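Local coordinates for Alr4995 protein (Nostoc sp., PDB 6LRF) that converts arginine by its dihydrolase activity and, being bifunctional, also acts as an ornithine cyclodeaminase, at residues K490-H501 with Q518-H529. Sequence-based numbering, arbitrary orientation.
Sequences KVVVTAGPVVIH and QALLGGNAIAVH
Lys490 lays its CG beside CB of Gln518, the two side chains running past each other in opposite directions, beside two neighbouring parallel strands of a Rossmann-fold sheet. Val491 is gripped twice by Gln518: its N donates to Gln518 OE1 (2.8 Å), in the amide plane on a lone pair, and its O accepts from Gln518 N. The glutamine chain is folded about its CB-CG bond (chi2 63°), bringing the carbonyl back to that N-H, while its NE2 binds Gly515 O. Strands 491-495 and 519-523 then run 18° from parallel. On one side of the sheet Val492 CG1 packs on Leu521 CD1; on the other Val493 CG1 meets Leu520 CD1 at 3.9 Å. Val493 also bonds through its backbone in both directions, N to Ala519 O and O from Leu521 N (2.8 Å). Thr494 gives a CA-H...O contact to Leu521 O, which also takes the N-H of Ala495 (3.2 Å); the other edge of strand 491-495 is bonded to strand 629-633. At the end of strand 491-495 the methyl of Ala495 touches Ile526 CD1 at 3.5 Å. With CG1 anti to its backbone N, Ile526 reaches across from helix 524-536 and sets that same CD1 against Gly496 O and Val499 CB. Pro497 wedges against this helix, its CG on Ala525 CB (3.5 Å) and its CB over one face of the His529 ring in a CH-pi contact. Ile500 rests CG2 on His529 O. His501 turns its ring edge toward the face of His529 in an offset edge-to-face pair, the planes at 81°. His529 ND1 is hydrogen-bonded to Ser539 OG, and His501 NE2 lies 3.0 Å from that same His529 ND1.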
loop_
_atom_site.group_PDB
_atom_site.type_symbol
_atom_site.label_atom_id
_atom_site.label_comp_id
_atom_site.label_asym_id
_atom_site.label_seq_id
_atom_site.Cartn_x
_atom_site.Cartn_y
_atom_site.Cartn_z
ATOM N N LYS B 490 -3.876 -28.401 21.225
ATOM C CA LYS B 490 -2.631 -28.226 20.492
ATOM C C LYS B 490 -2.637 -26.921 19.697
ATOM O O LYS B 490 -3.556 -26.641 18.927
ATOM C CB LYS B 490 -2.386 -29.418 19.569
ATOM C CG LYS B 490 -1.042 -29.408 18.863
ATOM C CD LYS B 490 -0.950 -30.553 17.839
ATOM C CE LYS B 490 0.495 -30.842 17.437
ATOM N NZ LYS B 490 0.629 -32.084 16.612
ATOM N N VAL B 491 -1.614 -26.106 19.905
ATOM C CA VAL B 491 -1.499 -24.850 19.175
ATOM C C VAL B 491 -0.233 -24.909 18.325
ATOM O O VAL B 491 0.833 -25.281 18.814
ATOM C CB VAL B 491 -1.468 -23.635 20.128
ATOM C CG1 VAL B 491 -1.160 -22.350 19.368
ATOM C CG2 VAL B 491 -2.801 -23.515 20.898
ATOM N N VAL B 492 -0.361 -24.584 17.042
ATOM C CA VAL B 492 0.777 -24.643 16.137
ATOM C C VAL B 492 1.063 -23.225 15.670
ATOM O O VAL B 492 0.143 -22.462 15.377
ATOM C CB VAL B 492 0.513 -25.572 14.933
ATOM C CG1 VAL B 492 1.676 -25.528 13.950
ATOM C CG2 VAL B 492 0.294 -26.998 15.411
ATOM N N VAL B 493 2.337 -22.864 15.634
ATOM C CA VAL B 493 2.730 -21.548 15.166
ATOM C C VAL B 493 3.570 -21.679 13.905
ATOM O O VAL B 493 4.446 -22.542 13.815
ATOM C CB VAL B 493 3.511 -20.785 16.265
ATOM C CG1 VAL B 493 4.073 -19.504 15.725
ATOM C CG2 VAL B 493 2.588 -20.490 17.449
ATOM N N THR B 494 3.274 -20.847 12.913
ATOM C CA THR B 494 4.166 -20.663 11.773
ATOM C C THR B 494 4.757 -19.269 11.922
ATOM O O THR B 494 4.081 -18.355 12.382
ATOM C CB THR B 494 3.438 -20.803 10.415
ATOM O OG1 THR B 494 2.581 -19.672 10.218
ATOM C CG2 THR B 494 2.585 -22.048 10.403
ATOM N N ALA B 495 6.018 -19.081 11.571
ATOM C CA ALA B 495 6.610 -17.772 11.814
ATOM C C ALA B 495 7.683 -17.448 10.791
ATOM O O ALA B 495 8.437 -18.325 10.407
ATOM C CB ALA B 495 7.185 -17.716 13.231
ATOM N N GLY B 496 7.750 -16.190 10.364
ATOM C CA GLY B 496 8.790 -15.745 9.454
ATOM C C GLY B 496 9.679 -14.699 10.103
ATOM O O GLY B 496 9.363 -14.208 11.192
ATOM N N PRO B 497 10.787 -14.336 9.434
ATOM C CA PRO B 497 11.826 -13.438 9.984
ATOM C C PRO B 497 11.293 -12.093 10.468
ATOM O O PRO B 497 11.840 -11.536 11.412
ATOM C CB PRO B 497 12.780 -13.230 8.802
ATOM C CG PRO B 497 12.573 -14.391 7.940
ATOM C CD PRO B 497 11.121 -14.779 8.071
ATOM N N VAL B 498 10.225 -11.592 9.856
ATOM C CA VAL B 498 9.652 -10.316 10.276
ATOM C C VAL B 498 9.225 -10.348 11.749
ATOM O O VAL B 498 9.144 -9.307 12.408
ATOM C CB VAL B 498 8.479 -9.932 9.349
ATOM C CG1 VAL B 498 7.691 -8.779 9.912
ATOM C CG2 VAL B 498 9.034 -9.562 7.988
ATOM N N VAL B 499 9.004 -11.544 12.287
ATOM C CA VAL B 499 8.772 -11.676 13.722
ATOM C C VAL B 499 9.982 -11.158 14.528
ATOM O O VAL B 499 9.828 -10.435 15.517
ATOM C CB VAL B 499 8.492 -13.137 14.124
ATOM C CG1 VAL B 499 8.412 -13.275 15.659
ATOM C CG2 VAL B 499 7.211 -13.641 13.462
ATOM N N ILE B 500 11.186 -11.533 14.102
ATOM C CA ILE B 500 12.403 -11.098 14.782
ATOM C C ILE B 500 12.628 -9.604 14.574
ATOM O O ILE B 500 12.839 -8.862 15.523
ATOM C CB ILE B 500 13.628 -11.876 14.273
ATOM C CG1 ILE B 500 13.384 -13.376 14.426
ATOM C CG2 ILE B 500 14.855 -11.466 15.028
ATOM C CD1 ILE B 500 12.996 -13.758 15.855
ATOM N N HIS B 501 12.557 -9.174 13.320
ATOM C CA HIS B 501 12.758 -7.771 12.955
ATOM C C HIS B 501 11.882 -6.763 13.700
ATOM O O HIS B 501 12.312 -5.636 13.947
ATOM C CB HIS B 501 12.534 -7.609 11.458
ATOM C CG HIS B 501 13.476 -8.422 10.631
ATOM N ND1 HIS B 501 13.197 -8.808 9.336
ATOM C CD2 HIS B 501 14.692 -8.941 10.927
ATOM C CE1 HIS B 501 14.208 -9.516 8.864
ATOM N NE2 HIS B 501 15.128 -9.611 9.810
ATOM N N GLN B 518 2.800 -25.768 20.829
ATOM C CA GLN B 518 3.135 -27.195 20.825
ATOM C C GLN B 518 3.976 -27.600 19.622
ATOM O O GLN B 518 4.547 -28.684 19.590
ATOM C CB GLN B 518 1.858 -28.048 20.863
ATOM C CG GLN B 518 1.259 -28.179 22.265
ATOM C CD GLN B 518 0.809 -26.849 22.835
ATOM O OE1 GLN B 518 -0.052 -26.174 22.264
ATOM N NE2 GLN B 518 1.388 -26.462 23.971
ATOM N N ALA B 519 4.046 -26.729 18.626
ATOM C CA ALA B 519 4.898 -26.984 17.473
ATOM C C ALA B 519 5.181 -25.683 16.748
ATOM O O ALA B 519 4.364 -24.775 16.748
ATOM C CB ALA B 519 4.256 -27.996 16.526
ATOM N N LEU B 520 6.347 -25.617 16.121
ATOM C CA LEU B 520 6.779 -24.443 15.388
ATOM C C LEU B 520 7.191 -24.822 13.961
ATOM O O LEU B 520 8.049 -25.678 13.748
ATOM C CB LEU B 520 7.938 -23.775 16.113
ATOM C CG LEU B 520 8.513 -22.549 15.428
ATOM C CD1 LEU B 520 7.451 -21.497 15.372
ATOM C CD2 LEU B 520 9.721 -22.050 16.225
ATOM N N LEU B 521 6.576 -24.171 12.984
ATOM C CA LEU B 521 6.878 -24.443 11.578
ATOM C C LEU B 521 7.394 -23.174 10.920
ATOM O O LEU B 521 6.782 -22.112 11.055
ATOM C CB LEU B 521 5.633 -24.949 10.843
ATOM C CG LEU B 521 4.922 -26.131 11.499
ATOM C CD1 LEU B 521 3.657 -26.516 10.712
ATOM C CD2 LEU B 521 5.877 -27.310 11.596
ATOM N N GLY B 522 8.521 -23.270 10.225
ATOM C CA GLY B 522 9.046 -22.108 9.538
ATOM C C GLY B 522 10.082 -22.455 8.505
ATOM O O GLY B 522 10.163 -23.593 8.043
ATOM N N GLY B 523 10.887 -21.466 8.133
ATOM C CA GLY B 523 11.937 -21.685 7.159
ATOM C C GLY B 523 13.321 -21.520 7.765
ATOM O O GLY B 523 13.485 -21.344 8.983
ATOM N N ASN B 524 14.318 -21.570 6.893
ATOM C CA ASN B 524 15.712 -21.391 7.275
ATOM C C ASN B 524 15.900 -20.024 7.932
ATOM O O ASN B 524 16.536 -19.895 8.974
ATOM C CB ASN B 524 16.609 -21.519 6.040
ATOM C CG ASN B 524 18.077 -21.686 6.393
ATOM O OD1 ASN B 524 18.472 -22.692 7.006
ATOM N ND2 ASN B 524 18.903 -20.720 5.977
ATOM N N ALA B 525 15.277 -19.017 7.318
ATOM C CA ALA B 525 15.550 -17.625 7.627
ATOM C C ALA B 525 15.132 -17.216 9.048
ATOM O O ALA B 525 15.888 -16.516 9.724
ATOM C CB ALA B 525 14.873 -16.723 6.581
ATOM N N ILE B 526 13.964 -17.647 9.519
ATOM C CA ILE B 526 13.546 -17.247 10.862
ATOM C C ILE B 526 14.503 -17.801 11.929
ATOM O O ILE B 526 14.810 -17.128 12.898
ATOM C CB ILE B 526 12.109 -17.682 11.204
ATOM C CG1 ILE B 526 11.816 -17.324 12.667
ATOM C CG2 ILE B 526 11.917 -19.184 11.008
ATOM C CD1 ILE B 526 10.526 -16.629 12.864
ATOM N N ALA B 527 14.994 -19.014 11.726
ATOM C CA ALA B 527 15.947 -19.603 12.650
ATOM C C ALA B 527 17.274 -18.854 12.626
ATOM O O ALA B 527 17.836 -18.578 13.679
ATOM C CB ALA B 527 16.171 -21.076 12.328
ATOM N N VAL B 528 17.788 -18.521 11.441
ATOM C CA VAL B 528 19.059 -17.798 11.413
ATOM C C VAL B 528 18.919 -16.404 12.045
ATOM O O VAL B 528 19.779 -15.988 12.806
ATOM C CB VAL B 528 19.636 -17.631 9.990
ATOM C CG1 VAL B 528 20.956 -16.861 10.050
ATOM C CG2 VAL B 528 19.868 -18.989 9.327
ATOM N N HIS B 529 17.844 -15.685 11.726
ATOM C CA HIS B 529 17.646 -14.343 12.267
ATOM C C HIS B 529 17.446 -14.358 13.777
ATOM O O HIS B 529 17.946 -13.483 14.477
ATOM C CB HIS B 529 16.447 -13.662 11.593
ATOM C CG HIS B 529 16.741 -13.171 10.216
ATOM N ND1 HIS B 529 17.138 -11.877 9.960
ATOM C CD2 HIS B 529 16.738 -13.808 9.021
ATOM C CE1 HIS B 529 17.340 -11.732 8.661
ATOM N NE2 HIS B 529 17.111 -12.893 8.071
#